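Local coordinates for putative chorismate mutase (Yersinia pestis biovar Microtus str. 91001, PDB 2GBB), which catalyses the Claisen rearrangement of chorismate to prephenate as a secreted, all-helical chorismate mutase and may contribute to pathogenicity, at residues D19-K24 and A71-Y76; L14-D19 and A98-L103; P8-R13 and N131-H136. One frame throughout, in Å; residues are numbered along the deposited sequence. Where two conformers were deposited one is given.

Interaction 1 of 3, residues D19-K24 and A71-Y76. With CIT (citric acid), chain J; SO4 (sulfate ion), chain F.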
loop_
_atom_site.group_PDB
_atom_site.type_symbol
_atom_site.label_atom_id
_atom_site.label_comp_id
_atom_site.label_asym_id
_atom_site.label_seq_id
_atom_site.Cartn_x
_atom_site.Cartn_y
_atom_site.Cartn_z
ATOM N N ASP A 19 5.592 4.343 -11.607
ATOM C CA ASP A 19 5.724 5.802 -11.777
ATOM C C ASP A 19 4.582 6.584 -11.161
ATOM O O ASP A 19 4.826 7.681 -10.628
ATOM C CB ASP A 19 5.777 6.193 -13.239
ATOM C CG ASP A 19 7.126 5.841 -13.873
ATOM O OD1 ASP A 19 8.121 6.480 -13.539
ATOM O OD2 ASP A 19 7.178 4.895 -14.649
ATOM N N VAL A 20 3.354 6.055 -11.272
ATOM C CA VAL A 20 2.182 6.755 -10.710
ATOM C C VAL A 20 2.310 6.774 -9.197
ATOM O O VAL A 20 2.128 7.801 -8.582
ATOM C CB VAL A 20 0.831 6.112 -11.161
ATOM C CG1 VAL A 20 -0.380 6.858 -10.533
ATOM C CG2 VAL A 20 0.694 6.076 -12.727
ATOM N N ALA A 21 2.705 5.632 -8.606
ATOM C CA ALA A 21 2.936 5.501 -7.168
ATOM C C ALA A 21 3.992 6.494 -6.720
ATOM O O ALA A 21 3.846 7.117 -5.652
ATOM C CB ALA A 21 3.405 4.062 -6.821
ATOM N N GLY A 22 5.072 6.607 -7.505
ATOM C CA GLY A 22 6.175 7.537 -7.164
ATOM C C GLY A 22 5.739 8.984 -7.216
ATOM O O GLY A 22 6.116 9.770 -6.342
ATOM N N TYR A 23 4.980 9.359 -8.250
ATOM C CA TYR A 23 4.345 10.702 -8.371
ATOM C C TYR A 23 3.490 11.018 -7.122
ATOM O O TYR A 23 3.574 12.109 -6.490
ATOM C CB TYR A 23 3.487 10.730 -9.674
ATOM C CG TYR A 23 2.385 11.767 -9.621
ATOM C CD1 TYR A 23 2.675 13.108 -9.847
ATOM C CD2 TYR A 23 1.060 11.411 -9.270
ATOM C CE1 TYR A 23 1.711 14.083 -9.750
ATOM C CE2 TYR A 23 0.066 12.393 -9.147
ATOM C CZ TYR A 23 0.411 13.727 -9.429
ATOM O OH TYR A 23 -0.492 14.753 -9.322
ATOM N N LYS A 24 2.676 10.041 -6.716
ATOM C CA LYS A 24 1.802 10.227 -5.567
ATOM C C LYS A 24 2.584 10.360 -4.245
ATOM O O LYS A 24 2.307 11.225 -3.421
ATOM C CB LYS A 24 0.768 9.085 -5.537
ATOM C CG LYS A 24 -0.326 9.295 -6.629
ATOM C CD LYS A 24 -1.286 8.064 -6.726
ATOM C CE LYS A 24 -2.359 8.237 -7.819
ATOM N NZ LYS A 24 -3.196 6.909 -7.755
ATOM N N ALA A 71 -3.405 -1.719 -6.195
ATOM C CA ALA A 71 -2.716 -2.718 -5.377
ATOM C C ALA A 71 -1.182 -2.518 -5.512
ATOM O O ALA A 71 -0.437 -2.465 -4.533
ATOM C CB ALA A 71 -3.172 -4.151 -5.770
ATOM N N ILE A 72 -0.718 -2.357 -6.738
ATOM C CA ILE A 72 0.697 -2.156 -7.020
ATOM C C ILE A 72 1.236 -0.904 -6.339
ATOM O O ILE A 72 2.320 -0.922 -5.692
ATOM C CB ILE A 72 0.905 -2.044 -8.531
ATOM C CG1 ILE A 72 0.743 -3.430 -9.186
ATOM C CG2 ILE A 72 2.257 -1.384 -8.814
ATOM C CD1 ILE A 72 0.820 -3.410 -10.716
ATOM N N GLN A 73 0.480 0.191 -6.506
ATOM C CA GLN A 73 0.850 1.482 -5.961
ATOM C C GLN A 73 0.900 1.445 -4.447
ATOM O O GLN A 73 1.823 1.971 -3.860
ATOM C CB GLN A 73 -0.127 2.560 -6.401
ATOM C CG GLN A 73 -0.139 2.824 -7.935
ATOM C CD GLN A 73 -1.282 3.761 -8.275
ATOM O OE1 GLN A 73 -1.227 4.911 -7.706
ATOM N NE2 GLN A 73 -2.272 3.393 -8.955
ATOM N N TYR A 74 -0.108 0.840 -3.829
ATOM C CA TYR A 74 -0.129 0.738 -2.367
ATOM C C TYR A 74 1.127 0.031 -1.810
ATOM O O TYR A 74 1.734 0.477 -0.832
ATOM C CB TYR A 74 -1.344 -0.087 -1.948
ATOM C CG TYR A 74 -2.629 0.710 -1.771
ATOM C CD1 TYR A 74 -2.640 1.901 -1.047
ATOM C CD2 TYR A 74 -3.833 0.272 -2.396
ATOM C CE1 TYR A 74 -3.824 2.644 -0.886
ATOM C CE2 TYR A 74 -5.008 0.987 -2.252
ATOM C CZ TYR A 74 -4.995 2.154 -1.518
ATOM O OH TYR A 74 -6.172 2.803 -1.416
ATOM N N ARG A 75 1.485 -1.065 -2.483
ATOM C CA ARG A 75 2.620 -1.882 -2.162
ATOM C C ARG A 75 3.916 -1.110 -2.306
ATOM O O ARG A 75 4.761 -1.201 -1.419
ATOM C CB ARG A 75 2.579 -3.159 -2.997
ATOM C CG ARG A 75 1.598 -4.139 -2.394
ATOM C CD ARG A 75 1.402 -5.465 -3.186
ATOM N NE ARG A 75 0.220 -6.144 -2.639
ATOM C CZ ARG A 75 -0.784 -6.649 -3.357
ATOM N NH1 ARG A 75 -0.746 -6.587 -4.695
ATOM N NH2 ARG A 75 -1.842 -7.208 -2.738
ATOM N N TYR A 76 4.042 -0.287 -3.369
ATOM C CA TYR A 76 5.179 0.591 -3.496
ATOM C C TYR A 76 5.221 1.606 -2.395
ATOM O O TYR A 76 6.313 1.879 -1.851
ATOM C CB TYR A 76 5.254 1.287 -4.875
ATOM C CG TYR A 76 5.955 0.410 -5.943
ATOM C CD1 TYR A 76 7.352 0.205 -5.904
ATOM C CD2 TYR A 76 5.210 -0.241 -6.916
ATOM C CE1 TYR A 76 8.002 -0.618 -6.874
ATOM C CE2 TYR A 76 5.815 -1.003 -7.917
ATOM C CZ TYR A 76 7.223 -1.226 -7.871
ATOM O OH TYR A 76 7.812 -2.025 -8.846
HETATM C C1 CIT J . -3.628 6.736 -12.381
HETATM O O1 CIT J . -3.388 7.321 -13.466
HETATM O O2 CIT J . -3.763 7.391 -11.321
HETATM C C2 CIT J . -3.763 5.226 -12.343
HETATM C C3 CIT J . -5.186 4.792 -11.995
HETATM O O7 CIT J . -6.164 5.405 -12.900
HETATM C C4 CIT J . -5.255 3.272 -12.133
HETATM C C5 CIT J . -5.484 2.879 -13.579
HETATM O O3 CIT J . -5.669 3.777 -14.462
HETATM O O4 CIT J . -5.498 1.649 -13.906
HETATM C C6 CIT J . -5.582 5.251 -10.581
HETATM O O5 CIT J . -6.640 5.945 -10.446
HETATM O O6 CIT J . -4.862 4.990 -9.573
HETATM S S SO4 F . 11.254 -2.695 -9.229
HETATM O O1 SO4 F . 10.258 -1.937 -8.499
HETATM O O2 SO4 F . 11.718 -1.885 -10.347
HETATM O O3 SO4 F . 12.371 -3.009 -8.338
HETATM O O4 SO4 F . 10.691 -3.948 -9.717
#
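In the active site of this all-helical chorismate mutase, helix 17-26 crosses helix 55-82 and each supplies one polar side chain to the substrate pocket. The segment axes cross at -51°, 8.7 Å apart at their closest. Ala21 sits at the close point: its CB reaches the Gln73 backbone at CA (3.7 Å) and also lies against the CB of Tyr76, so that a methyl group is all that separates the two backbones there. Gln73 then runs past this methyl with CG anti to its own carbonyl carbon and the chain extended, which carries the amide along helix 17-26 toward the pocket. Lys24 comes from the other helix, its chain extended throughout beyond CG, and crosses Gln73 obliquely. Its NZ donates to Gln73 OE1 at 2.8 Å, in the carbonyl plane and on a lone pair, with a C=O...N angle of 127°. NZ also donates to the backbone oxygen of Ile31, so two protein acceptors fix the ammonium. With OE1 taken by Lys24, NE2 is left to face the pocket, and it also makes a weak bond to Ala69 O. Both residues are probably substrate ligands, as are Arg13 and Arg97; here a citrate, likely from the crystallisation liquor, takes up the site and is also held by those two arginines. Gln73 NE2 gives citrate O6 a nearly straight bond (168°), whereas the bond from Lys24 NZ to the same oxygen is weak. The neighbouring positive charges would be expected to favour a carboxylate at this spot. Val20 lies beside these polar groups: CG1, anti to the backbone N, is 3.5 Å from Gln73 OE1 and as far from citrate O2.

Interaction 2 of 3, residues L14-D19 and A98-L103. With SO4 (sulfate ion), chain F.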
loop_
_atom_site.group_PDB
_atom_site.type_symbol
_atom_site.label_atom_id
_atom_site.label_comp_id
_atom_site.label_asym_id
_atom_site.label_seq_id
_atom_site.Cartn_x
_atom_site.Cartn_y
_atom_site.Cartn_z
ATOM N N LEU A 14 0.189 -2.024 -16.753
ATOM C CA LEU A 14 0.514 -2.124 -15.324
ATOM C C LEU A 14 2.009 -1.814 -15.021
ATOM O O LEU A 14 2.360 -1.448 -13.917
ATOM C CB LEU A 14 0.084 -3.516 -14.788
ATOM C CG LEU A 14 -1.414 -3.833 -14.621
ATOM C CD1 LEU A 14 -1.640 -5.328 -14.301
ATOM C CD2 LEU A 14 -2.034 -3.002 -13.496
ATOM N N SER A 15 2.888 -1.887 -16.025
ATOM C CA SER A 15 4.315 -1.505 -15.827
ATOM C C SER A 15 4.526 0.007 -15.531
ATOM O O SER A 15 5.572 0.380 -15.093
ATOM C CB SER A 15 5.168 -1.894 -17.044
ATOM O OG SER A 15 4.748 -1.130 -18.162
ATOM N N TYR A 16 3.552 0.854 -15.817
ATOM C CA TYR A 16 3.603 2.288 -15.527
ATOM C C TYR A 16 3.199 2.679 -14.110
ATOM O O TYR A 16 3.283 3.826 -13.744
ATOM C CB TYR A 16 2.710 3.059 -16.519
ATOM C CG TYR A 16 3.353 3.065 -17.871
ATOM C CD1 TYR A 16 4.509 3.822 -18.091
ATOM C CD2 TYR A 16 2.872 2.263 -18.912
ATOM C CE1 TYR A 16 5.189 3.787 -19.321
ATOM C CE2 TYR A 16 3.537 2.247 -20.173
ATOM C CZ TYR A 16 4.693 3.001 -20.349
ATOM O OH TYR A 16 5.388 2.982 -21.567
HETATM N N MSE A 17 2.731 1.736 -13.319
HETATM C CA MSE A 17 2.080 2.098 -12.065
HETATM C C MSE A 17 3.067 2.410 -10.946
HETATM O O MSE A 17 2.743 3.132 -9.985
HETATM C CB MSE A 17 1.111 1.000 -11.664
HETATM C CG MSE A 17 -0.020 0.840 -12.685
HETATM SE SE MSE A 17 -0.933 2.528 -13.028
HETATM C CE MSE A 17 -1.955 1.880 -14.472
ATOM N N LYS A 18 4.287 1.901 -11.097
ATOM C CA LYS A 18 5.371 2.322 -10.215
ATOM C C LYS A 18 5.588 3.823 -10.375
ATOM O O LYS A 18 5.709 4.508 -9.372
ATOM C CB LYS A 18 6.672 1.528 -10.420
ATOM C CG LYS A 18 7.773 1.925 -9.388
ATOM C CD LYS A 18 9.132 1.405 -9.810
ATOM C CE LYS A 18 10.222 1.640 -8.739
ATOM N NZ LYS A 18 11.436 0.834 -9.169
ATOM N N ASP A 19 5.592 4.343 -11.607
ATOM C CA ASP A 19 5.724 5.802 -11.777
ATOM C C ASP A 19 4.582 6.584 -11.161
ATOM O O ASP A 19 4.826 7.681 -10.628
ATOM C CB ASP A 19 5.777 6.193 -13.239
ATOM C CG ASP A 19 7.126 5.841 -13.873
ATOM O OD1 ASP A 19 8.121 6.480 -13.539
ATOM O OD2 ASP A 19 7.178 4.895 -14.649
ATOM N N ALA A 98 -0.581 9.470 -20.463
ATOM C CA ALA A 98 -0.858 9.368 -21.910
ATOM C C ALA A 98 -0.486 7.972 -22.401
ATOM O O ALA A 98 -1.237 7.347 -23.161
ATOM C CB ALA A 98 -0.125 10.454 -22.727
ATOM N N ASN A 99 0.653 7.472 -21.957
ATOM C CA ASN A 99 1.056 6.101 -22.221
ATOM C C ASN A 99 0.069 5.051 -21.729
ATOM O O ASN A 99 -0.228 4.077 -22.422
ATOM C CB ASN A 99 2.417 5.839 -21.605
ATOM C CG ASN A 99 3.566 6.157 -22.567
ATOM O OD1 ASN A 99 3.500 5.848 -23.757
ATOM N ND2 ASN A 99 4.616 6.746 -22.048
ATOM N N ILE A 100 -0.461 5.280 -20.534
ATOM C CA ILE A 100 -1.453 4.386 -19.941
ATOM C C ILE A 100 -2.723 4.406 -20.804
ATOM O O ILE A 100 -3.278 3.364 -21.106
ATOM C CB ILE A 100 -1.721 4.799 -18.456
ATOM C CG1 ILE A 100 -0.519 4.411 -17.551
ATOM C CG2 ILE A 100 -3.007 4.213 -17.908
ATOM C CD1 ILE A 100 -0.606 5.052 -16.108
ATOM N N GLY A 101 -3.166 5.599 -21.193
ATOM C CA GLY A 101 -4.409 5.785 -21.926
ATOM C C GLY A 101 -4.264 5.136 -23.298
ATOM O O GLY A 101 -5.188 4.468 -23.783
ATOM N N GLU A 102 -3.082 5.310 -23.886
ATOM C CA GLU A 102 -2.721 4.687 -25.159
ATOM C C GLU A 102 -2.854 3.176 -25.056
ATOM O O GLU A 102 -3.477 2.528 -25.897
ATOM C CB GLU A 102 -1.310 5.109 -25.522
ATOM C CG GLU A 102 -0.815 4.748 -26.929
ATOM C CD GLU A 102 0.384 5.641 -27.378
ATOM O OE1 GLU A 102 0.651 5.660 -28.630
ATOM O OE2 GLU A 102 1.036 6.306 -26.486
ATOM N N LEU A 103 -2.317 2.611 -23.989
ATOM C CA LEU A 103 -2.349 1.160 -23.803
ATOM C C LEU A 103 -3.761 0.663 -23.537
ATOM O O LEU A 103 -4.191 -0.405 -24.020
ATOM C CB LEU A 103 -1.419 0.751 -22.660
ATOM C CG LEU A 103 -0.063 0.076 -22.835
ATOM C CD1 LEU A 103 0.004 -0.816 -24.080
ATOM C CD2 LEU A 103 1.111 1.016 -22.789
HETATM S S SO4 F . 11.254 -2.695 -9.229
HETATM O O1 SO4 F . 10.258 -1.937 -8.499
HETATM O O2 SO4 F . 11.718 -1.885 -10.347
HETATM O O3 SO4 F . 12.371 -3.009 -8.338
HETATM O O4 SO4 F . 10.691 -3.948 -9.717
#
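A type I beta turn from Leu14 to Met17, drawn together by a 3.3 Å bond from Met17 N to Leu14 O, faces a continuous stretch of helix 93-117, the backbones being nearest at Tyr16 and Ile100, 7.0 Å between CA atoms. At this separation side chains must fill the gap, and Tyr16, at the turn, provides the largest share. Its CG stands anti to the carbonyl carbon, which directs the ring across the helix surface. Asn99 comes over one face of that ring: its CB sits 4.1 Å from the centroid and 20° off the ring normal, a CH-pi contact displaced toward the rim. The Asn99 amide continues from there over the phenol oxygen, nearly parallel to the ring (planes 13° apart), with CG 3.8 Å from Tyr16 OH. Leu103 approaches from another direction, at about a right angle, and sets CD2 at the ring edge beside CE2. Closer to the backbone, Tyr16 and Ile100 slide past each other in opposite directions, bringing Tyr16 CB to 3.6 Å from Ile100 CG1. The methyl at the end of Ile100, CD1, is shared: it also touches CE of Met17, a selenomethionine whose chain bends at chi2 (-54°) and so brings its tip round to this more buried side. The join between helices 7-14 and 17-26 is thus packed onto helix 93-117, where Ile100 also meets Arg13 and Leu103 meets Glu12, while Met17 lies between that helix and Ala69 and Ile72 of helix 55-82, close to the citrate-filled pocket.

Interaction 3 of 3, residues P8-R13 and N131-H136. With SO4 (sulfate ion), chain H.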
loop_
_atom_site.group_PDB
_atom_site.type_symbol
_atom_site.label_atom_id
_atom_site.label_comp_id
_atom_site.label_asym_id
_atom_site.label_seq_id
_atom_site.Cartn_x
_atom_site.Cartn_y
_atom_site.Cartn_z
ATOM N N PRO A 8 -0.379 -9.312 -22.955
ATOM C CA PRO A 8 0.847 -8.507 -23.068
ATOM C C PRO A 8 0.581 -7.009 -22.932
ATOM O O PRO A 8 1.373 -6.266 -22.319
ATOM C CB PRO A 8 1.357 -8.844 -24.476
ATOM C CG PRO A 8 0.861 -10.271 -24.747
ATOM C CD PRO A 8 -0.532 -10.240 -24.102
ATOM N N LEU A 9 -0.548 -6.576 -23.463
ATOM C CA LEU A 9 -0.976 -5.172 -23.370
ATOM C C LEU A 9 -1.382 -4.792 -21.960
ATOM O O LEU A 9 -1.017 -3.720 -21.481
ATOM C CB LEU A 9 -2.102 -4.879 -24.380
ATOM C CG LEU A 9 -1.738 -5.253 -25.842
ATOM C CD1 LEU A 9 -2.949 -5.495 -26.741
ATOM C CD2 LEU A 9 -0.843 -4.177 -26.462
ATOM N N ILE A 10 -2.118 -5.669 -21.294
ATOM C CA ILE A 10 -2.537 -5.428 -19.925
ATOM C C ILE A 10 -1.311 -5.365 -19.002
ATOM O O ILE A 10 -1.159 -4.450 -18.169
ATOM C CB ILE A 10 -3.474 -6.556 -19.492
ATOM C CG1 ILE A 10 -4.819 -6.453 -20.259
ATOM C CG2 ILE A 10 -3.626 -6.579 -17.998
ATOM C CD1 ILE A 10 -5.794 -7.629 -19.985
ATOM N N ASN A 11 -0.393 -6.312 -19.210
ATOM C CA ASN A 11 0.895 -6.250 -18.536
ATOM C C ASN A 11 1.676 -4.945 -18.700
ATOM O O ASN A 11 2.176 -4.403 -17.714
ATOM C CB ASN A 11 1.761 -7.468 -18.919
ATOM C CG ASN A 11 3.068 -7.486 -18.177
ATOM O OD1 ASN A 11 3.101 -7.796 -16.999
ATOM N ND2 ASN A 11 4.150 -7.096 -18.853
ATOM N N GLU A 12 1.819 -4.463 -19.930
ATOM C CA GLU A 12 2.494 -3.180 -20.206
ATOM C C GLU A 12 1.775 -1.989 -19.580
ATOM O O GLU A 12 2.431 -1.073 -19.093
ATOM C CB GLU A 12 2.617 -2.944 -21.723
ATOM C CG GLU A 12 3.423 -4.002 -22.537
ATOM C CD GLU A 12 2.962 -4.105 -24.006
ATOM O OE1 GLU A 12 3.050 -5.206 -24.628
ATOM O OE2 GLU A 12 2.499 -3.078 -24.545
ATOM N N ARG A 13 0.437 -1.981 -19.600
ATOM C CA ARG A 13 -0.316 -0.926 -18.880
ATOM C C ARG A 13 0.141 -0.866 -17.388
ATOM O O ARG A 13 0.480 0.184 -16.855
ATOM C CB ARG A 13 -1.827 -1.161 -18.987
ATOM C CG ARG A 13 -2.672 0.106 -18.581
ATOM C CD ARG A 13 -4.179 -0.019 -18.876
ATOM N NE ARG A 13 -4.867 1.228 -18.534
ATOM C CZ ARG A 13 -5.209 1.599 -17.296
ATOM N NH1 ARG A 13 -4.978 0.793 -16.262
ATOM N NH2 ARG A 13 -5.789 2.792 -17.096
ATOM N N ASN A 131 0.963 -16.228 -16.303
ATOM C CA ASN A 131 2.346 -16.304 -16.780
ATOM C C ASN A 131 2.796 -15.060 -17.536
ATOM O O ASN A 131 4.012 -14.815 -17.668
ATOM C CB ASN A 131 2.552 -17.557 -17.663
ATOM C CG ASN A 131 2.364 -18.881 -16.888
ATOM O OD1 ASN A 131 2.425 -18.922 -15.641
ATOM N ND2 ASN A 131 2.129 -19.969 -17.631
ATOM N N THR A 132 1.826 -14.278 -18.024
ATOM C CA THR A 132 2.115 -13.138 -18.900
ATOM C C THR A 132 2.033 -11.830 -18.132
ATOM O O THR A 132 2.795 -10.907 -18.381
ATOM C CB THR A 132 1.121 -13.049 -20.099
ATOM O OG1 THR A 132 1.060 -14.308 -20.762
ATOM C CG2 THR A 132 1.540 -11.961 -21.093
ATOM N N ILE A 133 1.072 -11.736 -17.226
ATOM C CA ILE A 133 0.923 -10.515 -16.471
ATOM C C ILE A 133 1.667 -10.738 -15.157
ATOM O O ILE A 133 1.120 -11.271 -14.202
ATOM C CB ILE A 133 -0.569 -10.144 -16.247
ATOM C CG1 ILE A 133 -1.311 -10.039 -17.596
ATOM C CG2 ILE A 133 -0.663 -8.819 -15.504
ATOM C CD1 ILE A 133 -2.812 -10.213 -17.506
ATOM N N ARG A 134 2.949 -10.385 -15.169
ATOM C CA ARG A 134 3.796 -10.430 -13.984
ATOM C C ARG A 134 4.502 -9.081 -13.803
ATOM O O ARG A 134 5.164 -8.588 -14.714
ATOM C CB ARG A 134 4.825 -11.593 -14.029
ATOM C CG ARG A 134 5.125 -12.270 -15.372
ATOM C CD ARG A 134 6.094 -13.510 -15.189
ATOM N NE ARG A 134 7.408 -13.169 -14.589
ATOM C CZ ARG A 134 7.796 -13.491 -13.345
ATOM N NH1 ARG A 134 6.995 -14.198 -12.544
ATOM N NH2 ARG A 134 8.996 -13.107 -12.890
ATOM N N GLN A 135 4.307 -8.466 -12.647
ATOM C CA GLN A 135 4.995 -7.220 -12.301
ATOM C C GLN A 135 5.338 -7.330 -10.812
ATOM O O GLN A 135 4.646 -8.010 -10.044
ATOM C CB GLN A 135 4.123 -5.951 -12.496
ATOM C CG GLN A 135 3.647 -5.533 -13.912
ATOM C CD GLN A 135 4.773 -5.102 -14.852
ATOM O OE1 GLN A 135 5.754 -4.437 -14.451
ATOM N NE2 GLN A 135 4.637 -5.481 -16.126
ATOM N N HIS A 136 6.418 -6.662 -10.415
ATOM C CA HIS A 136 6.704 -6.479 -9.013
ATOM C C HIS A 136 5.447 -5.886 -8.329
ATOM O O HIS A 136 4.753 -5.029 -8.894
ATOM C CB HIS A 136 7.922 -5.577 -8.843
ATOM C CG HIS A 136 8.404 -5.479 -7.428
ATOM N ND1 HIS A 136 8.757 -6.586 -6.680
ATOM C CD2 HIS A 136 8.590 -4.405 -6.627
ATOM C CE1 HIS A 136 9.139 -6.191 -5.477
ATOM N NE2 HIS A 136 9.045 -4.873 -5.418
HETATM S S SO4 H . 1.413 -19.750 -21.141
HETATM O O1 SO4 H . 0.157 -20.449 -21.433
HETATM O O2 SO4 H . 2.150 -19.571 -22.403
HETATM O O3 SO4 H . 1.128 -18.433 -20.599
HETATM O O4 SO4 H . 2.213 -20.484 -20.165
#
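Helix 7-14 is met by the chain just as helix 126-132 ends: Ile133 is the first residue to leave helical angles, and the extended residues after it pass over the helix, with the CA atoms of Asn11 and Ile133 only 4.7 Å apart. Asn11 carries the polar part. With CG anti to the backbone N (chi1 -176°), its amide projects against the departing chain, and OD1 receives Gln135 NE2 at 2.9 Å. The donor stands above the carbonyl plane, 50° out of it, because Gln135 folds back at chi2 (-66°) and lays its amide obliquely across that of Asn11. A weak, bent bond from Arg134 N reaches the same oxygen, so one acceptor engages both backbone and side chain. On the N-terminal side the packing is apolar: Thr132 CG2 rests on the Pro8 ring, 4.0 Å from CD, and Ile10 CG2 meets Ile133 CD1 at 3.8 Å. Thr132 OG1 bonds the backbone oxygen of His128. Helix 7-14 also presents Arg13, probably a substrate ligand, whose NH1 binds citrate. Ile133 packs on Ala7 and Leu14 of helix 7-14, Ile10 leans on Gln65 of helix 55-82, and Leu9 packs on helix 93-117.

Overall arrangement
Read from the N terminus, the chain passes first through 8-13, then 14-19 and 19-24, and each of these successive segments finds a partner farther along. The partners return in reverse order: 71-76 closes interaction 1, 98-103 interaction 2 and 131-136 interaction 3, so the three loops sit one within another and none cross. Helix 17-26 is thereby joined to helix 55-82, the turn before it and its first residues to helix 93-117, and helix 7-14 to the chain leaving helix 126-132. Interactions 1 and 2 share Asp19 and meet where Val20 packs on Ile100 and Tyr76 on Lys18; interaction 3 touches interaction 2 through Gln135 and Ser15, and interaction 1 where His136 meets Tyr76.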